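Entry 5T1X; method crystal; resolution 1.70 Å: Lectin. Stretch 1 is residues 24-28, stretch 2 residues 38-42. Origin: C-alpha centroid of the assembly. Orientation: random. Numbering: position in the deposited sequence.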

ATOM      1  N   LYS B  24       3.078 -13.572   1.041  1.00 11.06           N
ATOM      2  CA  LYS B  24       3.783 -14.645   1.744  1.00 11.71           C
ATOM      3  C   LYS B  24       2.747 -15.744   2.056  1.00 16.89           C
ATOM      4  O   LYS B  24       2.047 -16.163   1.128  1.00 16.22           O
ATOM      5  CB  LYS B  24       4.538 -14.118   2.989  1.00 13.11           C
ATOM      6  CG  LYS B  24       5.744 -13.232   2.619  1.00 15.86           C
ATOM      7  CD  LYS B  24       6.214 -12.318   3.757  1.00 18.33           C
ATOM      8  CE  LYS B  24       6.777 -13.052   4.949  1.00 20.75           C
ATOM      9  NZ  LYS B  24       7.022 -12.139   6.098  1.00 21.24           N
ATOM     10  N   ASN B  25       2.584 -16.133   3.335  1.00 16.17           N
ATOM     11  CA  ASN B  25       1.601 -17.128   3.771  1.00 17.15           C
ATOM     12  C   ASN B  25       0.272 -16.474   4.225  1.00 19.75           C
ATOM     13  O   ASN B  25      -0.658 -17.192   4.606  1.00 21.35           O
ATOM     14  CB  ASN B  25       2.177 -18.014   4.890  1.00 20.90           C
ATOM     15  CG  ASN B  25       2.973 -17.338   5.997  1.00 45.15           C
ATOM     16  OD1 ASN B  25       3.159 -16.111   6.052  1.00 29.24           O
ATOM     17  ND2 ASN B  25       3.504 -18.156   6.899  1.00 44.24           N
ATOM     18  N   HIS B  26       0.171 -15.129   4.173  1.00 12.42           N
ATOM     19  CA  HIS B  26      -1.049 -14.412   4.584  1.00 10.79           C
ATOM     20  C   HIS B  26      -2.051 -14.275   3.441  1.00 12.63           C
ATOM     21  O   HIS B  26      -1.657 -14.117   2.286  1.00 11.81           O
ATOM     22  CB  HIS B  26      -0.722 -12.992   5.099  1.00 10.78           C
ATOM     23  CG  HIS B  26       0.469 -12.916   6.007  1.00 13.63           C
ATOM     24  ND1 HIS B  26       0.493 -13.575   7.222  1.00 15.22           N
ATOM     25  CD2 HIS B  26       1.638 -12.250   5.846  1.00 14.57           C
ATOM     26  CE1 HIS B  26       1.674 -13.309   7.758  1.00 14.96           C
ATOM     27  NE2 HIS B  26       2.397 -12.509   6.973  1.00 15.05           N
ATOM     28  N   GLN B  27      -3.354 -14.283   3.773  1.00  9.29           N
ATOM     29  CA  GLN B  27      -4.437 -14.067   2.807  1.00  8.57           C
ATOM     30  C   GLN B  27      -5.523 -13.204   3.430  1.00 11.96           C
ATOM     31  O   GLN B  27      -5.779 -13.334   4.622  1.00 12.79           O
ATOM     32  CB  GLN B  27      -5.083 -15.389   2.338  1.00 11.04           C
ATOM     33  CG  GLN B  27      -4.144 -16.424   1.747  1.00 22.37           C
ATOM     34  CD  GLN B  27      -4.909 -17.689   1.456  1.00 38.22           C
ATOM     35  OE1 GLN B  27      -5.645 -17.780   0.473  1.00 31.22           O
ATOM     36  NE2 GLN B  27      -4.801 -18.671   2.339  1.00 27.41           N
ATOM     37  N   LEU B  28      -6.169 -12.352   2.633  1.00  7.12           N
ATOM     38  CA  LEU B  28      -7.330 -11.569   3.064  1.00  7.17           C
ATOM     39  C   LEU B  28      -8.411 -11.908   2.068  1.00  9.25           C
ATOM     40  O   LEU B  28      -8.319 -11.499   0.916  1.00  7.91           O
ATOM     41  CB  LEU B  28      -7.054 -10.046   3.171  1.00  6.93           C
ATOM     42  CG  LEU B  28      -8.261  -9.190   3.618  1.00 10.51           C
ATOM     43  CD1 LEU B  28      -8.645  -9.470   5.088  1.00 11.51           C
ATOM     44  CD2 LEU B  28      -7.992  -7.708   3.432  1.00 10.78           C
ATOM     45  N   LEU B  38      -9.044 -12.710   7.434  1.00  9.83           N
ATOM     46  CA  LEU B  38      -7.608 -12.625   7.307  1.00  9.16           C
ATOM     47  C   LEU B  38      -7.043 -13.943   7.805  1.00 13.75           C
ATOM     48  O   LEU B  38      -7.134 -14.240   9.001  1.00 12.27           O
ATOM     49  CB  LEU B  38      -7.023 -11.428   8.082  1.00  8.69           C
ATOM     50  CG  LEU B  38      -5.606 -10.961   7.657  1.00 13.98           C
ATOM     51  CD1 LEU B  38      -5.292  -9.601   8.234  1.00 14.80           C
ATOM     52  CD2 LEU B  38      -4.516 -11.931   8.082  1.00 18.22           C
ATOM     53  N   TYR B  39      -6.488 -14.745   6.885  1.00 10.58           N
ATOM     54  CA  TYR B  39      -5.810 -15.993   7.219  1.00 10.21           C
ATOM     55  C   TYR B  39      -4.336 -15.662   7.304  1.00 15.17           C
ATOM     56  O   TYR B  39      -3.680 -15.501   6.282  1.00 15.25           O
ATOM     57  CB  TYR B  39      -6.097 -17.076   6.152  1.00 11.52           C
ATOM     58  CG  TYR B  39      -7.539 -17.528   6.114  1.00 12.18           C
ATOM     59  CD1 TYR B  39      -8.023 -18.445   7.038  1.00 14.54           C
ATOM     60  CD2 TYR B  39      -8.401 -17.099   5.105  1.00 11.08           C
ATOM     61  CE1 TYR B  39      -9.347 -18.877   7.006  1.00 15.86           C
ATOM     62  CE2 TYR B  39      -9.727 -17.533   5.055  1.00 11.90           C
ATOM     63  CZ  TYR B  39     -10.193 -18.428   6.009  1.00 15.54           C
ATOM     64  OH  TYR B  39     -11.487 -18.895   5.990  1.00 15.90           O
ATOM     65  N   GLY B  40      -3.843 -15.444   8.513  1.00 14.17           N
ATOM     66  CA  GLY B  40      -2.449 -15.060   8.690  1.00 14.04           C
ATOM     67  C   GLY B  40      -2.178 -14.501  10.065  1.00 17.69           C
ATOM     68  O   GLY B  40      -3.066 -14.488  10.923  1.00 15.74           O
ATOM     69  N   GLY B  41      -0.961 -14.013  10.248  1.00 14.66           N
ATOM     70  CA  GLY B  41      -0.507 -13.512  11.535  1.00 15.10           C
ATOM     71  C   GLY B  41      -0.413 -14.682  12.490  1.00 18.65           C
ATOM     72  O   GLY B  41      -0.051 -15.790  12.078  1.00 20.40           O
ATOM     73  N   LYS B  42      -0.786 -14.469  13.751  1.00 13.36           N
ATOM     74  CA  LYS B  42      -0.763 -15.545  14.730  1.00 12.91           C
ATOM     75  C   LYS B  42      -2.171 -16.133  14.935  1.00 15.76           C
ATOM     76  O   LYS B  42      -2.308 -17.352  15.121  1.00 15.93           O
ATOM     77  CB  LYS B  42      -0.194 -15.032  16.071  1.00 15.73           C
ATOM     78  CG  LYS B  42      -0.024 -16.092  17.161  1.00 22.23           C
ATOM     79  CD  LYS B  42       1.104 -17.080  16.890  1.00 29.39           C
ATOM     80  CE  LYS B  42       1.131 -18.173  17.927  1.00 42.04           C
ATOM     81  NZ  LYS B  42       2.016 -19.292  17.514  1.00 55.36           N
TER
HETATM   82  O   HOH W   1      -3.196 -18.201   4.671  1.00 29.55           O

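Residues 26-28 and 38-39 run antiparallel as neighbouring strands of one sheet; the rest of both stretches is loop or turn. Their register pairs Gln27 with Tyr39 and Leu28 with Leu38. Gln27 and Tyr39 form the hydrogen-bonded pair, with CA atoms 5.0 Å apart. Gln27 N donates to Tyr39 O at 2.8 Å, and Tyr39 N donates to Gln27 O, also at 2.8 Å. Each carbonyl also receives a CA-H...O contact: His26 CA lies 3.3 Å from Tyr39 O, and Leu38 CA lies 3.3 Å from Gln27 O. Leu28 and Leu38 form a non-hydrogen-bonded pair, so their CA atoms come closer, to 4.4 Å.

A water ties the end of the ladder together. It donates to Asn25 O at 2.7 Å and to Tyr39 O at 3.2 Å, and accepts from Gln27 NE2 at 2.9 Å. Tyr39 O thus serves both the strand pairing and the water.

The side chains of Leu28 and Leu38 share one face of the sheet. Both are buried, and Leu28 CD1 packs 3.9 Å from Leu38 CB. Apolar side chains suit this covered face. Gln27 and Tyr39 occupy the other face, where Gln27 CB lies 4.3 Å from Tyr39 CB. This face is more open, and both side chains have polar ends that hydrogen-bond elsewhere in the structure.

Past the strand pairing, the buried His26 ring meets two glycines. Gly40 CA lies at the ring edge, 3.6 Å from His26 ND1, and Gly41 N is 3.4 Å from the same ND1. A CB on Gly40 would point toward His26 and sit 2.6 Å from ND1, a clash. The backbone angles of Gly40 also call for glycine. Gly41 has a positive phi, which favours glycine. Together the stretches bury 301 Å², but Lys24 and Lys42 take no part in the contact.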